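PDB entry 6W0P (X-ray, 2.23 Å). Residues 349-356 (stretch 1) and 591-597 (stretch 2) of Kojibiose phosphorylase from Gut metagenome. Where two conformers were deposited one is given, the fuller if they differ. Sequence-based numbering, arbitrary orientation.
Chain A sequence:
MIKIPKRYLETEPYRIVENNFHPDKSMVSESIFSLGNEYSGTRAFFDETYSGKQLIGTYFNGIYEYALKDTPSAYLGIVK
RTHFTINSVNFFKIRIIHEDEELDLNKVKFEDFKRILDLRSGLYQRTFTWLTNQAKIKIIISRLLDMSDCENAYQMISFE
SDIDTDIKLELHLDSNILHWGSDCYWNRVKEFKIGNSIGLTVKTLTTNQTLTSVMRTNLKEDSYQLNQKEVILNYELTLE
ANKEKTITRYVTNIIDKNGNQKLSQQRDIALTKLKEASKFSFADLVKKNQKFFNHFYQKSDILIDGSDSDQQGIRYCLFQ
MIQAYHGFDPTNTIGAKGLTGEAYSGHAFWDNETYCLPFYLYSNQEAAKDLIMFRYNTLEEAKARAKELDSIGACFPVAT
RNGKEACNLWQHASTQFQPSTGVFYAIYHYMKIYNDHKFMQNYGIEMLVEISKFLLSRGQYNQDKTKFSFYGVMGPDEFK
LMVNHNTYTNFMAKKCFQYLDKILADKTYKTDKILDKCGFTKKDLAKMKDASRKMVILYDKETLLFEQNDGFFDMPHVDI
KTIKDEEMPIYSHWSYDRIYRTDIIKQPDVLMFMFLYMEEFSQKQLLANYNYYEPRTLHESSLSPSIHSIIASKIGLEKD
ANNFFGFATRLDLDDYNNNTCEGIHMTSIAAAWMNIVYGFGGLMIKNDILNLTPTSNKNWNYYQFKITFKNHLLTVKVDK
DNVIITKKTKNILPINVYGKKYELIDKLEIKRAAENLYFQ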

# COMPACT_ATOMS: atom_id res chain seq x y z
N PHE A 349 8.11 16.91 -10.51
CA PHE A 349 7.30 15.85 -11.15
C PHE A 349 7.52 15.94 -12.66
O PHE A 349 8.15 16.92 -13.11
N TRP A 350 7.00 14.97 -13.41
CA TRP A 350 7.08 14.93 -14.90
C TRP A 350 6.51 16.23 -15.50
O TRP A 350 6.90 16.52 -16.65
N ASP A 351 5.65 16.94 -14.73
CA ASP A 351 5.04 18.27 -15.01
C ASP A 351 6.09 19.29 -15.44
O ASP A 351 5.76 20.15 -16.28
N ASN A 352 7.26 19.23 -14.81
CA ASN A 352 8.37 20.18 -15.08
C ASN A 352 8.67 20.10 -16.57
O ASN A 352 8.71 21.15 -17.20
N GLU A 353 8.83 18.89 -17.08
CA GLU A 353 9.32 18.63 -18.46
C GLU A 353 8.20 18.86 -19.47
O GLU A 353 8.50 19.35 -20.54
N THR A 354 6.95 18.53 -19.15
CA THR A 354 5.87 18.38 -20.14
C THR A 354 4.91 19.57 -20.11
O THR A 354 4.07 19.62 -21.01
N TYR A 355 4.97 20.45 -19.10
CA TYR A 355 3.98 21.54 -18.84
C TYR A 355 4.69 22.86 -18.49
O TYR A 355 4.32 23.92 -19.03
N CYS A 356 5.64 22.82 -17.55
CA CYS A 356 6.36 24.03 -17.07
C CYS A 356 7.41 24.48 -18.08
O CYS A 356 7.55 25.68 -18.26
N LEU A 591 -4.87 12.20 -24.95
CA LEU A 591 -4.91 13.64 -25.35
C LEU A 591 -3.61 14.33 -24.93
O LEU A 591 -3.25 15.36 -25.53
N MET A 592 -2.93 13.78 -23.92
CA MET A 592 -1.59 14.27 -23.52
C MET A 592 -0.59 14.03 -24.66
O MET A 592 0.08 14.97 -25.05
N PHE A 593 -0.44 12.81 -25.19
CA PHE A 593 0.60 12.62 -26.24
C PHE A 593 0.15 13.32 -27.53
O PHE A 593 0.98 13.78 -28.27
N MET A 594 -1.15 13.45 -27.75
CA MET A 594 -1.68 14.15 -28.93
C MET A 594 -1.35 15.64 -28.80
O MET A 594 -0.90 16.23 -29.79
N PHE A 595 -1.42 16.21 -27.59
CA PHE A 595 -0.99 17.61 -27.33
C PHE A 595 0.52 17.75 -27.59
O PHE A 595 0.91 18.71 -28.29
N LEU A 596 1.35 16.84 -27.06
CA LEU A 596 2.83 16.99 -27.08
C LEU A 596 3.34 16.90 -28.52
O LEU A 596 4.50 17.33 -28.80
N TYR A 597 2.50 16.36 -29.40
CA TYR A 597 2.79 16.09 -30.83
C TYR A 597 1.62 16.55 -31.70
O TYR A 597 1.32 15.89 -32.73

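The two stretches meet through a small, apolar contact that buries 207 Å² in total. No hydrogen bond crosses between them. Their helices cross at 63°, with axes 11.9 Å apart at closest approach. Met592 touches three residues of stretch 1: Trp350, Thr354 and Tyr355.

Phe349, at the start of stretch 1, is out of reach of stretch 2. Trp350 points toward stretch 2, with chi1 in p. Its CH2 atom lies 3.8 Å from CG of Met592, which sits at the edge of the indole, near the ring plane. Met592 SD is 5.3 Å from the centroid of the six-membered ring, in an oblique sulfur-aromatic contact.

Asp351 points away, and Asn352 and Glu353 are out of reach. All three have chi1 in m.

Thr354 points toward stretch 2 with chi1 in p. Its OG1 donates a hydrogen bond of 3.0 Å to O of Trp350, one turn back. The hydroxyl is thus satisfied within its own stretch. CB of Thr354 lies 4.1 Å from CE of Met592. Leu596 and Phe595 both point toward stretch 1. O of Thr354 is 3.8 Å from CD2 of Leu596, whose rotamer is m, t; CB of Thr354 is 4.4 Å from the same Leu596 CD2. Thr354 O also lies 4.4 Å from CE2 of Phe595, at the edge of that ring; Phe595 has chi1 in t.

Tyr355 leaves its backbone sideways, with chi1 at -88°, but the end of its side chain comes nearer. Its CE1 is 3.3 Å from CE of Met592, a tight apolar contact. Met592 SD is 5.1 Å from the Tyr355 ring centroid, again obliquely. Tyr355 OH is hydrogen-bonded elsewhere in the structure. Cys356 is out of reach.

The CA-to-CB bond of Met592 points toward stretch 1. Its rotamer is t, p, t. The p value at chi2 puts a bend in the chain. CG lies at Trp350, and CE lies at Thr354 and Tyr355. Met592 has the largest covered area, 75 Å².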

# COMPACT_ATOMS: atom_id res chain seq x y z
CB PHE A 349 5.83 15.99 -10.74
CG PHE A 349 5.55 15.82 -9.27
CD1 PHE A 349 5.84 16.83 -8.36
CD2 PHE A 349 5.01 14.63 -8.78
CE1 PHE A 349 5.57 16.66 -7.01
CE2 PHE A 349 4.78 14.47 -7.43
CZ PHE A 349 5.05 15.48 -6.55
CB TRP A 350 6.35 13.69 -15.41
CG TRP A 350 4.86 13.86 -15.41
CD1 TRP A 350 4.04 14.05 -14.34
CD2 TRP A 350 4.02 13.83 -16.57
NE1 TRP A 350 2.75 14.16 -14.76
CE2 TRP A 350 2.70 14.04 -16.13
CE3 TRP A 350 4.26 13.67 -17.95
CZ2 TRP A 350 1.62 14.07 -17.01
CZ3 TRP A 350 3.19 13.70 -18.82
CH2 TRP A 350 1.89 13.92 -18.36
CB ASP A 351 4.44 18.97 -13.77
CG ASP A 351 3.33 18.22 -13.07
OD1 ASP A 351 3.54 17.04 -12.76
OD2 ASP A 351 2.24 18.84 -12.86
CB ASN A 352 9.60 19.90 -14.22
CG ASN A 352 9.44 20.36 -12.79
OD1 ASN A 352 8.35 20.75 -12.38
ND2 ASN A 352 10.51 20.38 -12.02
CB GLU A 353 9.90 17.22 -18.57
CG GLU A 353 11.26 17.07 -17.93
CD GLU A 353 11.31 17.16 -16.41
OE1 GLU A 353 10.40 16.65 -15.73
OE2 GLU A 353 12.30 17.73 -15.91
CB THR A 354 5.13 17.06 -19.89
OG1 THR A 354 4.66 17.02 -18.54
CG2 THR A 354 6.02 15.88 -20.17
CB TYR A 355 3.10 21.24 -17.61
CG TYR A 355 1.82 20.45 -17.79
CD1 TYR A 355 1.83 19.08 -17.98
CD2 TYR A 355 0.57 21.07 -17.64
CE1 TYR A 355 0.66 18.35 -18.08
CE2 TYR A 355 -0.61 20.35 -17.73
CZ TYR A 355 -0.57 18.98 -17.95
OH TYR A 355 -1.72 18.26 -18.06
CB CYS A 356 6.99 23.82 -15.70
SG CYS A 356 5.75 23.41 -14.45
CB LEU A 591 -6.15 14.31 -24.74
CG LEU A 591 -7.49 13.91 -25.34
CD1 LEU A 591 -8.57 14.92 -24.95
CD2 LEU A 591 -7.42 13.77 -26.86
CB MET A 592 -1.10 13.56 -22.26
CG MET A 592 0.08 14.26 -21.64
SD MET A 592 -0.45 15.88 -21.01
CE MET A 592 1.14 16.70 -20.89
CB PHE A 593 1.03 11.16 -26.39
CG PHE A 593 0.05 10.25 -27.09
CD1 PHE A 593 -0.07 10.28 -28.47
CD2 PHE A 593 -0.69 9.34 -26.37
CE1 PHE A 593 -0.95 9.43 -29.12
CE2 PHE A 593 -1.56 8.47 -27.02
CZ PHE A 593 -1.69 8.53 -28.39
CB MET A 594 -3.17 13.87 -29.09
CG MET A 594 -3.42 12.41 -29.46
SD MET A 594 -5.05 12.05 -30.16
CE MET A 594 -4.78 12.66 -31.83
CB PHE A 595 -1.28 18.02 -25.89
CG PHE A 595 -0.58 19.28 -25.45
CD1 PHE A 595 -0.98 20.51 -25.93
CD2 PHE A 595 0.41 19.23 -24.48
CE1 PHE A 595 -0.35 21.67 -25.50
CE2 PHE A 595 1.03 20.39 -24.05
CZ PHE A 595 0.66 21.61 -24.57
CB LEU A 596 3.51 15.94 -26.19
CG LEU A 596 3.23 16.03 -24.68
CD1 LEU A 596 3.86 14.84 -23.97
CD2 LEU A 596 3.73 17.35 -24.08
CB TYR A 597 3.13 14.61 -31.00
CG TYR A 597 4.49 14.24 -30.47
CD1 TYR A 597 5.65 14.55 -31.16
CD2 TYR A 597 4.59 13.55 -29.28
CE1 TYR A 597 6.90 14.20 -30.66
CE2 TYR A 597 5.82 13.18 -28.77
CZ TYR A 597 6.98 13.51 -29.46
OH TYR A 597 8.15 13.11 -28.89